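Local coordinates for adhesion G-protein coupled receptor G6 (Danio rerio, PDB 6V55), which is an adhesion G-protein-coupled receptor, probably acting in myelination, with a large calcium-binding extracellular region that includes a GPCR proteolysis site, at residues E573-K577 with G681-H686; V591-F596 with R671-M675; S605-V609 with F676-T680; S623-I629 with A647-L653; S747-K751 with C763-H767. All coordinates share one frame. Residues are numbered along the deposited sequence.

Contact 1: E573-K577 with G681-H686; sequences EDAQK and GLFQDH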
# COMPACT_ATOMS: atom_id res chain seq x y z
N GLU A 573 -5.20 29.81 15.18
CA GLU A 573 -4.89 31.17 15.59
C GLU A 573 -3.79 31.21 16.65
O GLU A 573 -3.02 32.18 16.71
CB GLU A 573 -6.15 31.86 16.10
CG GLU A 573 -7.14 32.23 15.00
CD GLU A 573 -7.54 33.69 15.06
OE1 GLU A 573 -7.11 34.38 16.02
OE2 GLU A 573 -8.29 34.14 14.16
N ASP A 574 -3.66 30.16 17.47
CA ASP A 574 -2.57 30.12 18.44
C ASP A 574 -1.25 29.71 17.81
O ASP A 574 -0.19 30.07 18.35
CB ASP A 574 -2.94 29.20 19.61
CG ASP A 574 -3.42 29.98 20.82
OD1 ASP A 574 -3.89 31.13 20.62
OD2 ASP A 574 -3.34 29.45 21.96
N ALA A 575 -1.28 29.00 16.68
CA ALA A 575 -0.04 28.65 16.00
C ALA A 575 0.58 29.86 15.31
O ALA A 575 1.81 30.06 15.38
CB ALA A 575 -0.30 27.53 14.99
N GLN A 576 -0.25 30.70 14.69
CA GLN A 576 0.25 31.86 13.97
C GLN A 576 0.77 32.95 14.90
O GLN A 576 1.67 33.69 14.49
CB GLN A 576 -0.84 32.46 13.09
CG GLN A 576 -1.54 31.50 12.21
CD GLN A 576 -2.61 32.17 11.38
OE1 GLN A 576 -2.36 33.20 10.75
NE2 GLN A 576 -3.80 31.58 11.36
N LYS A 577 0.22 33.05 16.13
CA LYS A 577 0.38 34.23 16.99
C LYS A 577 1.84 34.49 17.38
O LYS A 577 2.29 35.64 17.34
CB LYS A 577 -0.47 34.10 18.26
CG LYS A 577 -0.80 35.46 18.92
CD LYS A 577 -1.85 35.37 20.06
CE LYS A 577 -1.38 34.55 21.28
NZ LYS A 577 -0.88 35.40 22.42
N GLY A 681 -5.45 35.87 10.45
CA GLY A 681 -4.85 35.33 11.66
C GLY A 681 -3.44 35.82 11.96
O GLY A 681 -2.89 35.46 13.01
N LEU A 682 -2.83 36.57 11.06
CA LEU A 682 -1.52 37.16 11.31
C LEU A 682 -1.62 38.54 11.96
O LEU A 682 -0.58 39.14 12.26
CB LEU A 682 -0.72 37.25 9.99
CG LEU A 682 -0.39 35.99 9.16
CD1 LEU A 682 0.09 36.37 7.77
CD2 LEU A 682 0.65 35.12 9.85
N PHE A 683 -2.83 39.06 12.18
CA PHE A 683 -3.03 40.43 12.65
C PHE A 683 -3.79 40.47 13.97
O PHE A 683 -4.64 41.33 14.20
CB PHE A 683 -3.76 41.26 11.60
CG PHE A 683 -3.06 41.32 10.27
CD1 PHE A 683 -3.39 40.42 9.25
CD2 PHE A 683 -2.08 42.28 10.03
CE1 PHE A 683 -2.76 40.48 8.03
CE2 PHE A 683 -1.44 42.34 8.79
CZ PHE A 683 -1.78 41.43 7.79
N GLN A 684 -3.46 39.54 14.87
CA GLN A 684 -4.15 39.45 16.15
C GLN A 684 -3.72 40.57 17.10
O GLN A 684 -2.54 40.93 17.17
CB GLN A 684 -3.87 38.09 16.79
CG GLN A 684 -4.33 36.95 15.90
CD GLN A 684 -4.10 35.60 16.51
OE1 GLN A 684 -4.23 35.44 17.72
NE2 GLN A 684 -3.80 34.61 15.68
N ASP A 685 -4.70 41.12 17.81
CA ASP A 685 -4.50 42.26 18.72
C ASP A 685 -5.34 41.99 19.96
O ASP A 685 -6.57 41.97 19.88
CB ASP A 685 -4.92 43.57 18.04
CG ASP A 685 -4.33 44.81 18.69
OD1 ASP A 685 -4.03 44.81 19.91
OD2 ASP A 685 -4.18 45.82 17.97
N HIS A 686 -4.67 41.77 21.10
CA HIS A 686 -5.36 41.58 22.36
C HIS A 686 -5.49 42.87 23.18
O HIS A 686 -5.90 42.81 24.34
CB HIS A 686 -4.65 40.50 23.18
CG HIS A 686 -4.78 39.12 22.60
ND1 HIS A 686 -3.98 38.07 23.00
CD2 HIS A 686 -5.60 38.63 21.65
CE1 HIS A 686 -4.31 36.99 22.32
NE2 HIS A 686 -5.29 37.30 21.49
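The side chain of Gln684 lies across the first turn of the helix that opens at 573-577, wedged between Glu573 and Lys577. Its amide nitrogen NE2 donates to the backbone oxygen Glu573 O at 2.8 Å, with a nearly straight N-H...O angle of 166°, and also to Gly681 O within its own loop at 2.9 Å. One carboxamide thus ties two carbonyls together, one from the helix and one from the loop. The other end of the amide, Gln684 OE1, sits 3.3 Å from the methylene carbon Lys577 CD, and the same lysine carbon passes 3.7 Å from His686 CE1, so the lysine contributes its aliphatic part here. The CA-to-CB bond of Gln576 points toward Gly681 and Leu682: its OE1 is 3.1 Å from Gly681 C and 3.7 Å from Leu682 CD2, while its NE2 is hydrogen-bonded to the backbone oxygen of Ser571. A beta carbon on Gly681 would collide with that amide, at 2.5 Å from Gln576 NE2. Farther along the helix, Leu682 packs on Ala583 and Leu584, and Asp685 reaches to Trp745 and Gln739, linking the loop to a later part of the chain. With a single hydrogen bond and no salt bridge between the segments, helix and loop are matched by amide-to-backbone bonding and close fit rather than by opposite charges.

Contact 2: V591-F596 with R671-M675; sequences VQKIEF and RINFM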
# COMPACT_ATOMS: atom_id res chain seq x y z
N VAL A 591 8.80 41.61 -0.88
CA VAL A 591 8.22 42.51 -1.86
C VAL A 591 9.18 43.67 -2.17
O VAL A 591 9.24 44.14 -3.32
CB VAL A 591 6.84 42.96 -1.32
CG1 VAL A 591 6.21 44.02 -2.16
CG2 VAL A 591 5.90 41.77 -1.34
N GLN A 592 9.99 44.09 -1.20
CA GLN A 592 10.98 45.13 -1.48
C GLN A 592 12.10 44.61 -2.37
O GLN A 592 12.61 45.36 -3.21
CB GLN A 592 11.57 45.64 -0.16
CG GLN A 592 10.56 46.29 0.77
CD GLN A 592 10.04 47.60 0.22
OE1 GLN A 592 10.76 48.34 -0.47
NE2 GLN A 592 8.77 47.90 0.52
N LYS A 593 12.44 43.33 -2.26
CA LYS A 593 13.65 42.79 -2.87
C LYS A 593 13.39 42.07 -4.17
O LYS A 593 14.35 41.56 -4.76
CB LYS A 593 14.32 41.80 -1.92
CG LYS A 593 14.92 42.42 -0.70
CD LYS A 593 16.32 41.94 -0.48
CE LYS A 593 16.37 40.46 -0.37
NZ LYS A 593 17.19 40.11 0.80
N ILE A 594 12.14 41.93 -4.58
CA ILE A 594 11.84 41.05 -5.70
C ILE A 594 12.29 41.71 -7.00
O ILE A 594 12.12 42.93 -7.18
CB ILE A 594 10.35 40.65 -5.71
CG1 ILE A 594 10.05 39.76 -6.88
CG2 ILE A 594 9.40 41.83 -5.80
CD1 ILE A 594 8.94 38.93 -6.60
N GLU A 595 13.00 40.95 -7.83
CA GLU A 595 13.41 41.40 -9.15
C GLU A 595 12.39 40.89 -10.17
O GLU A 595 12.06 39.70 -10.16
CB GLU A 595 14.82 40.90 -9.47
CG GLU A 595 15.93 41.51 -8.60
CD GLU A 595 16.96 40.47 -8.15
OE1 GLU A 595 17.30 40.46 -6.93
OE2 GLU A 595 17.43 39.67 -8.99
N PHE A 596 11.89 41.77 -11.02
CA PHE A 596 10.94 41.37 -12.06
C PHE A 596 11.22 42.17 -13.33
O PHE A 596 11.94 43.17 -13.31
CB PHE A 596 9.48 41.53 -11.59
CG PHE A 596 9.03 42.96 -11.40
CD1 PHE A 596 9.38 43.68 -10.25
CD2 PHE A 596 8.20 43.56 -12.34
CE1 PHE A 596 8.94 44.99 -10.06
CE2 PHE A 596 7.74 44.87 -12.17
CZ PHE A 596 8.11 45.58 -11.02
N ARG A 671 8.56 51.79 -7.38
CA ARG A 671 7.57 50.74 -7.51
C ARG A 671 6.33 51.12 -6.73
O ARG A 671 6.37 51.98 -5.87
CB ARG A 671 8.06 49.40 -6.97
CG ARG A 671 9.11 48.72 -7.79
CD ARG A 671 10.22 48.26 -6.90
NE ARG A 671 11.14 47.37 -7.62
CZ ARG A 671 11.30 46.07 -7.37
NH1 ARG A 671 10.62 45.47 -6.39
NH2 ARG A 671 12.16 45.37 -8.08
N ILE A 672 5.22 50.45 -7.05
CA ILE A 672 4.06 50.36 -6.17
C ILE A 672 3.97 48.91 -5.72
O ILE A 672 4.11 48.00 -6.54
CB ILE A 672 2.76 50.79 -6.86
CG1 ILE A 672 3.00 52.04 -7.68
CG2 ILE A 672 1.65 51.00 -5.81
CD1 ILE A 672 1.76 52.72 -8.21
N ASN A 673 3.75 48.70 -4.43
CA ASN A 673 3.58 47.38 -3.84
C ASN A 673 2.13 47.19 -3.43
O ASN A 673 1.47 48.14 -3.01
CB ASN A 673 4.48 47.24 -2.61
CG ASN A 673 5.94 47.53 -2.92
OD1 ASN A 673 6.43 47.16 -3.98
ND2 ASN A 673 6.64 48.20 -2.01
N PHE A 674 1.64 45.97 -3.53
CA PHE A 674 0.26 45.73 -3.14
C PHE A 674 0.19 44.31 -2.59
O PHE A 674 0.71 43.39 -3.23
CB PHE A 674 -0.68 45.91 -4.35
CG PHE A 674 -2.15 45.87 -4.03
CD1 PHE A 674 -2.84 44.65 -4.01
CD2 PHE A 674 -2.86 47.04 -3.84
CE1 PHE A 674 -4.20 44.59 -3.74
CE2 PHE A 674 -4.24 46.99 -3.57
CZ PHE A 674 -4.90 45.76 -3.54
N MET A 675 -0.42 44.14 -1.42
CA MET A 675 -0.68 42.83 -0.83
C MET A 675 -2.14 42.74 -0.40
O MET A 675 -2.69 43.70 0.15
CB MET A 675 0.20 42.55 0.39
CG MET A 675 1.67 42.85 0.19
SD MET A 675 2.70 42.63 1.62
CE MET A 675 3.59 44.18 1.51
O HOH W 1 9.12 46.22 -4.54
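Val591, on the last turns of helix 573-593, points at the strand and rests its CG1 3.6 Å from Asn673 CG, with CG2 4.4 Å from Met675 CE. Its carbonyl meets an ordered water: the water donates to Val591 O (2.4 Å) and to Asn673 OD1 (2.9 Å) and accepts from Arg671 NH1 (2.5 Å), bridging helix and strand. Next, Gln592 curls its end back until NE2 is 3.3 Å from Asn673 ND2. Both are donors, and each looks elsewhere, Asn673 to Ser701 and Gln592 weakly to Gly703. At Ile594 the main chain accepts the shorter direct hydrogen bond, Arg671 NH2 to Ile594 O at 2.6 Å, with a weak second one from Arg671 NH1 at 3.1 Å, so the guanidinium straddles one carbonyl. Phe596 closes the row. Its ring edge meets the face of that guanidinium, Phe596 CE1 to Arg671 CZ being 3.7 Å, while the ring also packs on Leu601 and Val612. A long helix laid along a beta-sheet, with Arg671 of the strand bonding to the chain just after the helix, is consistent with the junction of helical and beta-sandwich subdomains in the GAIN domain of adhesion receptors.

Contact 3: S605-V609 with F676-T680; sequences SKNLV and FFGRT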
# COMPACT_ATOMS: atom_id res chain seq x y z
N SER A 605 -1.58 33.02 -4.25
CA SER A 605 -1.75 31.79 -3.49
C SER A 605 -3.20 31.75 -3.04
O SER A 605 -4.00 32.61 -3.43
CB SER A 605 -0.79 31.76 -2.30
OG SER A 605 -1.11 32.84 -1.45
N LYS A 606 -3.54 30.77 -2.19
CA LYS A 606 -4.92 30.61 -1.76
C LYS A 606 -5.37 31.74 -0.84
O LYS A 606 -6.43 32.33 -1.07
CB LYS A 606 -5.11 29.24 -1.10
CG LYS A 606 -6.58 28.83 -0.87
CD LYS A 606 -6.75 28.03 0.45
CE LYS A 606 -8.17 28.09 1.04
NZ LYS A 606 -8.34 29.15 2.09
N ASN A 607 -4.55 32.14 0.15
CA ASN A 607 -4.95 33.20 1.07
C ASN A 607 -4.11 34.48 0.97
O ASN A 607 -4.25 35.36 1.83
CB ASN A 607 -4.89 32.72 2.52
CG ASN A 607 -5.69 31.47 2.74
OD1 ASN A 607 -6.91 31.47 2.60
ND2 ASN A 607 -5.00 30.40 3.12
N LEU A 608 -3.26 34.62 -0.05
CA LEU A 608 -2.30 35.72 -0.11
C LEU A 608 -1.92 35.98 -1.56
O LEU A 608 -1.39 35.09 -2.23
CB LEU A 608 -1.04 35.41 0.68
CG LEU A 608 0.02 36.52 0.64
CD1 LEU A 608 -0.47 37.75 1.35
CD2 LEU A 608 1.35 36.07 1.20
N VAL A 609 -2.15 37.20 -2.03
CA VAL A 609 -1.63 37.64 -3.32
C VAL A 609 -0.81 38.90 -3.10
O VAL A 609 -1.22 39.78 -2.34
CB VAL A 609 -2.76 37.83 -4.35
CG1 VAL A 609 -3.90 38.70 -3.82
CG2 VAL A 609 -2.22 38.35 -5.64
N PHE A 676 -2.77 41.60 -0.65
CA PHE A 676 -4.12 41.33 -0.16
C PHE A 676 -4.06 40.09 0.71
O PHE A 676 -3.62 39.03 0.26
CB PHE A 676 -5.09 41.14 -1.33
CG PHE A 676 -6.48 40.74 -0.92
CD1 PHE A 676 -6.89 39.40 -1.01
CD2 PHE A 676 -7.37 41.69 -0.47
CE1 PHE A 676 -8.16 39.03 -0.62
CE2 PHE A 676 -8.66 41.33 -0.09
CZ PHE A 676 -9.05 40.00 -0.15
N PHE A 677 -4.49 40.22 1.97
CA PHE A 677 -4.51 39.10 2.90
C PHE A 677 -5.94 38.57 2.98
O PHE A 677 -6.83 39.24 3.52
CB PHE A 677 -3.99 39.52 4.27
CG PHE A 677 -2.50 39.73 4.32
CD1 PHE A 677 -1.93 40.95 3.94
CD2 PHE A 677 -1.66 38.71 4.76
CE1 PHE A 677 -0.56 41.14 3.99
CE2 PHE A 677 -0.27 38.89 4.82
CZ PHE A 677 0.27 40.12 4.44
N GLY A 678 -6.16 37.38 2.43
CA GLY A 678 -7.49 36.79 2.51
C GLY A 678 -7.87 36.32 3.90
O GLY A 678 -9.06 36.24 4.21
N ARG A 679 -6.88 36.00 4.74
CA ARG A 679 -7.11 35.50 6.08
C ARG A 679 -6.49 36.47 7.08
O ARG A 679 -5.54 37.19 6.77
CB ARG A 679 -6.54 34.09 6.23
CG ARG A 679 -7.32 33.08 5.39
CD ARG A 679 -7.24 31.68 5.97
NE ARG A 679 -7.75 31.65 7.33
CZ ARG A 679 -8.99 31.32 7.66
NH1 ARG A 679 -9.86 30.98 6.71
NH2 ARG A 679 -9.36 31.34 8.94
N THR A 680 -7.06 36.51 8.29
CA THR A 680 -6.73 37.57 9.23
C THR A 680 -5.94 37.10 10.44
O THR A 680 -5.74 37.89 11.37
CB THR A 680 -7.99 38.29 9.72
OG1 THR A 680 -8.62 37.51 10.75
CG2 THR A 680 -8.97 38.53 8.57
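The two segments run antiparallel, their touching parts 171° apart in direction. Val609 and Phe676 form a hydrogen-bonded pair, with Phe676 N to Val609 O at 2.9 Å and Val609 N to Phe676 O at 3.3 Å. Leu608 and Phe677 are the adjoining non-hydrogen-bonded pair, CA to CA 5.0 Å, and Gly678 N to Asn607 O at 2.8 Å extends the ladder into the flanking loops. On one face Leu608 CD1 sits over the Phe677 ring, 3.8 Å from its centroid and 17° off the normal, a CH-pi contact. On the other, Val609 CG1 touches Phe676 CB at 3.7 Å. Beyond the strands, Arg679 CG comes within 3.2 Å of Asn607 OD1, which also accepts from Lys606 NZ at 2.8 Å. Just before the strand, Ser605 OG to Leu608 O is a very short hydrogen bond, 2.4 Å. Strands 608-614 and 671-677 are the middle pair of a four-stranded sheet, between 600-603 and 697-701; helix 555-568 meets Leu608 and Ser605, and Phe677 stacks edge-to-face on Phe683.

Contact 4: S623-I629 with A647-L653; sequences STLSAFI and ALAVVTL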
# COMPACT_ATOMS: atom_id res chain seq x y z
N SER A 623 -3.03 56.75 -9.10
CA SER A 623 -3.11 55.32 -9.36
C SER A 623 -4.27 54.72 -8.58
O SER A 623 -4.56 55.16 -7.46
CB SER A 623 -1.80 54.61 -8.98
OG SER A 623 -1.61 53.40 -9.71
N THR A 624 -4.94 53.73 -9.17
CA THR A 624 -5.97 52.94 -8.50
C THR A 624 -5.63 51.48 -8.66
O THR A 624 -5.37 51.03 -9.79
CB THR A 624 -7.37 53.23 -9.06
OG1 THR A 624 -7.74 54.58 -8.74
CG2 THR A 624 -8.42 52.28 -8.47
N LEU A 625 -5.58 50.74 -7.55
CA LEU A 625 -5.22 49.33 -7.55
C LEU A 625 -6.29 48.56 -6.80
O LEU A 625 -6.94 49.11 -5.90
CB LEU A 625 -3.85 49.07 -6.91
CG LEU A 625 -2.59 49.76 -7.43
CD1 LEU A 625 -2.32 51.05 -6.66
CD2 LEU A 625 -1.43 48.83 -7.27
N SER A 626 -6.44 47.27 -7.13
CA SER A 626 -7.65 46.54 -6.79
C SER A 626 -7.36 45.05 -6.64
O SER A 626 -6.64 44.46 -7.45
CB SER A 626 -8.71 46.77 -7.86
OG SER A 626 -10.01 46.45 -7.39
N ALA A 627 -7.96 44.44 -5.63
CA ALA A 627 -7.89 43.00 -5.41
C ALA A 627 -9.26 42.36 -5.63
O ALA A 627 -10.28 42.88 -5.16
CB ALA A 627 -7.40 42.70 -4.00
N PHE A 628 -9.28 41.22 -6.31
CA PHE A 628 -10.52 40.58 -6.71
C PHE A 628 -10.26 39.10 -6.97
O PHE A 628 -9.11 38.69 -7.14
CB PHE A 628 -11.12 41.28 -7.95
CG PHE A 628 -10.38 40.99 -9.25
CD1 PHE A 628 -9.15 41.61 -9.54
CD2 PHE A 628 -10.93 40.12 -10.19
CE1 PHE A 628 -8.48 41.36 -10.74
CE2 PHE A 628 -10.26 39.86 -11.39
CZ PHE A 628 -9.04 40.48 -11.66
N ILE A 629 -11.35 38.31 -6.97
CA ILE A 629 -11.33 36.89 -7.35
C ILE A 629 -12.23 36.70 -8.56
O ILE A 629 -13.42 37.05 -8.52
CB ILE A 629 -11.79 35.96 -6.22
CG1 ILE A 629 -11.32 36.45 -4.85
CG2 ILE A 629 -11.28 34.56 -6.50
CD1 ILE A 629 -11.74 35.53 -3.70
N ALA A 647 -14.89 44.15 -6.11
CA ALA A 647 -13.57 44.13 -5.51
C ALA A 647 -13.66 43.91 -4.00
O ALA A 647 -14.61 44.34 -3.35
CB ALA A 647 -12.82 45.43 -5.79
N LEU A 648 -12.66 43.21 -3.47
CA LEU A 648 -12.55 42.99 -2.03
C LEU A 648 -11.68 44.04 -1.35
O LEU A 648 -11.88 44.31 -0.16
CB LEU A 648 -11.98 41.60 -1.75
CG LEU A 648 -12.62 40.45 -2.56
CD1 LEU A 648 -11.91 39.15 -2.26
CD2 LEU A 648 -14.11 40.35 -2.25
N ALA A 649 -10.73 44.62 -2.08
CA ALA A 649 -9.93 45.73 -1.57
C ALA A 649 -9.56 46.65 -2.71
O ALA A 649 -9.11 46.19 -3.77
CB ALA A 649 -8.68 45.21 -0.87
N VAL A 650 -9.81 47.96 -2.54
CA VAL A 650 -9.42 48.98 -3.50
C VAL A 650 -8.51 49.97 -2.77
O VAL A 650 -8.84 50.42 -1.67
CB VAL A 650 -10.62 49.73 -4.10
CG1 VAL A 650 -10.19 50.59 -5.30
CG2 VAL A 650 -11.73 48.78 -4.51
N VAL A 651 -7.38 50.30 -3.39
CA VAL A 651 -6.45 51.30 -2.88
C VAL A 651 -6.27 52.35 -3.96
O VAL A 651 -5.80 52.03 -5.06
CB VAL A 651 -5.11 50.69 -2.48
CG1 VAL A 651 -4.11 51.78 -2.10
CG2 VAL A 651 -5.29 49.70 -1.33
N THR A 652 -6.62 53.59 -3.66
CA THR A 652 -6.48 54.70 -4.59
C THR A 652 -5.44 55.67 -4.05
O THR A 652 -5.61 56.22 -2.96
CB THR A 652 -7.81 55.42 -4.81
OG1 THR A 652 -8.71 54.54 -5.49
CG2 THR A 652 -7.59 56.68 -5.64
N LEU A 653 -4.38 55.87 -4.81
CA LEU A 653 -3.33 56.80 -4.41
C LEU A 653 -3.60 58.16 -5.06
O LEU A 653 -3.80 58.21 -6.28
CB LEU A 653 -1.96 56.28 -4.83
CG LEU A 653 -1.70 54.79 -4.55
CD1 LEU A 653 -0.42 54.29 -5.21
CD2 LEU A 653 -1.66 54.52 -3.06
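Leu625, Ala627, Ala649, Val651 and Leu653 present an apolar face, with Ser623 at its polar end; along it Leu625 CD1 lies 4.0 Å from Leu653 CD1 and Ala627 CB 4.2 Å from Ala649 CB. Strands 623-628 and 649-653 form an antiparallel ladder, axes 4.7 Å apart at closest and 169° between directions. Its hydrogen bonds Leu625 N to Val651 O and Val651 N to Leu625 O are both 2.8 Å; Leu653 N to Ser623 O is 2.7 Å and Ser623 N to Leu653 O 3.3 Å. At the other end Leu648 and Ala649 both face Ala627, a classic beta bulge: Ala627 N bonds to Ala649 O (2.8 Å), Leu648 N to Ala627 O (2.9 Å). The opposite face, of Thr624, Ser626, Val650 and Thr652, is more polar. Thr624 OG1 and Thr652 OG1 share a weak hydrogen bond of 3.4 Å, and Ser626 OG is hydrogen-bonded to Ala644 N. Strands 637-639 and 714-719 flank this pair, while Ala627 and Leu648 pack on Phe676 of strand 671-677 in the neighbouring sheet.

Contact 5: S747-K751 with C763-H767; sequences SDGCK and CLCNH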
# COMPACT_ATOMS: atom_id res chain seq x y z
N SER A 747 -5.05 53.66 15.13
CA SER A 747 -6.11 54.46 14.55
C SER A 747 -5.58 55.74 13.91
O SER A 747 -6.28 56.34 13.08
CB SER A 747 -7.15 54.79 15.65
OG SER A 747 -8.28 55.40 15.06
N ASP A 748 -4.35 56.15 14.27
CA ASP A 748 -3.84 57.49 14.04
C ASP A 748 -3.60 57.77 12.57
O ASP A 748 -2.84 57.06 11.90
CB ASP A 748 -2.55 57.68 14.83
CG ASP A 748 -2.82 57.96 16.30
OD1 ASP A 748 -1.89 57.75 17.13
OD2 ASP A 748 -3.96 58.38 16.63
N GLY A 749 -4.29 58.77 12.06
CA GLY A 749 -4.18 59.17 10.68
C GLY A 749 -5.30 58.69 9.80
O GLY A 749 -5.39 59.15 8.66
N CYS A 750 -6.17 57.82 10.30
CA CYS A 750 -7.18 57.16 9.47
C CYS A 750 -8.58 57.50 9.96
O CYS A 750 -8.92 57.20 11.12
CB CYS A 750 -6.94 55.64 9.48
SG CYS A 750 -5.45 55.23 8.61
N LYS A 751 -9.39 58.09 9.08
CA LYS A 751 -10.80 58.36 9.33
C LYS A 751 -11.67 57.69 8.26
O LYS A 751 -11.19 57.30 7.19
CB LYS A 751 -11.08 59.87 9.38
CG LYS A 751 -11.01 60.62 8.04
CD LYS A 751 -11.58 62.04 8.16
CE LYS A 751 -11.93 62.68 6.80
NZ LYS A 751 -12.71 63.96 6.95
N CYS A 763 -11.76 54.11 3.85
CA CYS A 763 -10.86 54.87 4.71
C CYS A 763 -10.10 55.92 3.92
O CYS A 763 -9.59 55.65 2.82
CB CYS A 763 -9.83 53.99 5.39
SG CYS A 763 -10.57 52.67 6.24
N LEU A 764 -9.98 57.09 4.51
CA LEU A 764 -9.06 58.12 4.07
C LEU A 764 -7.96 58.16 5.12
O LEU A 764 -8.19 58.58 6.26
CB LEU A 764 -9.79 59.45 3.93
CG LEU A 764 -11.16 59.36 3.23
CD1 LEU A 764 -11.93 60.67 3.31
CD2 LEU A 764 -11.04 58.88 1.78
N CYS A 765 -6.78 57.65 4.76
CA CYS A 765 -5.59 57.69 5.61
C CYS A 765 -4.60 58.69 5.02
O CYS A 765 -4.48 58.81 3.80
CB CYS A 765 -4.94 56.31 5.76
SG CYS A 765 -6.00 55.13 6.63
N ASN A 766 -3.89 59.42 5.89
CA ASN A 766 -2.98 60.47 5.45
C ASN A 766 -1.55 59.98 5.31
O ASN A 766 -0.64 60.81 5.17
CB ASN A 766 -3.05 61.67 6.42
CG ASN A 766 -2.39 61.41 7.78
OD1 ASN A 766 -2.31 60.27 8.25
ND2 ASN A 766 -1.96 62.48 8.44
N HIS A 767 -1.32 58.67 5.40
CA HIS A 767 0.00 58.11 5.21
C HIS A 767 -0.09 56.80 4.44
O HIS A 767 -1.14 56.15 4.41
CB HIS A 767 0.73 57.90 6.55
CG HIS A 767 0.08 56.90 7.45
ND1 HIS A 767 -0.99 57.21 8.26
CD2 HIS A 767 0.36 55.59 7.67
CE1 HIS A 767 -1.35 56.13 8.94
NE2 HIS A 767 -0.54 55.14 8.60
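A disulfide makes the covalent link: Cys750 SG and Cys765 SG are 2.1 Å apart with a chi3 of 123°, and join a non-hydrogen-bonded antiparallel pair whose CA atoms lie only 4.2 Å from each other. Backbone hydrogen bonds flank it. Lys751 and Leu764 bond both ways, Leu764 N to Lys751 O at 2.9 Å and Lys751 N to Leu764 O at 3.1 Å, and beyond the cystine Asn766 N reaches Gly749 O at 3.2 Å. That carbonyl also takes a CA-H...O contact from Cys765 CA at 3.4 Å. The chain enters strand 750-752 through a type II turn, Ser747 to Cys750, closed by Cys750 N to Ser747 O at 3.2 Å; Gly749 holds its third position at a phi of 101°, where a beta carbon would jam against the preceding carbonyl. This hairpin of strands 750-752 and 760-765, with Cys763 bonded in turn to Cys731, belongs to the twice-disulfide-bonded GPS motif. A bound peptide packs on Cys763, Cys765 and His767, consistent with the fragment after the cleavage site staying held in the domain, as in relatives. Among apolar and aromatic contacts, Lys751 CE is 4.0 Å from Leu764 CD1, Cys750 SG stands obliquely 5.1 Å from the centroid of the His767 ring, and that ring meets Phe733 edge-to-face. The ring also approaches a backbone carbonyl, His767 CE1 to Asp748 O at 3.4 Å.

Contacts 2 and 3 share strand 671-677, but only contact 3 is sheet pairing; contact 2 sets that strand against the far end of helix 573-593, whose beginning serves contact 1. Contacts 3 and 4 belong to two sheets packed face to face: Phe676 meets Ala627, Leu648 and Ala649, and Phe674 of contact 2 joins the same apolar layer. Contact 5 ends the sheet of contact 4 at its outermost strand, about 17 Å away between centres, and adds a disulfide. Contact 3 has the largest share of buried residues, five of seven, while contact 4 buries the most area; contacts 1 and 5 have three exposed touching residues each. Contact 1 relies on an amide, contact 2 on arginine and water.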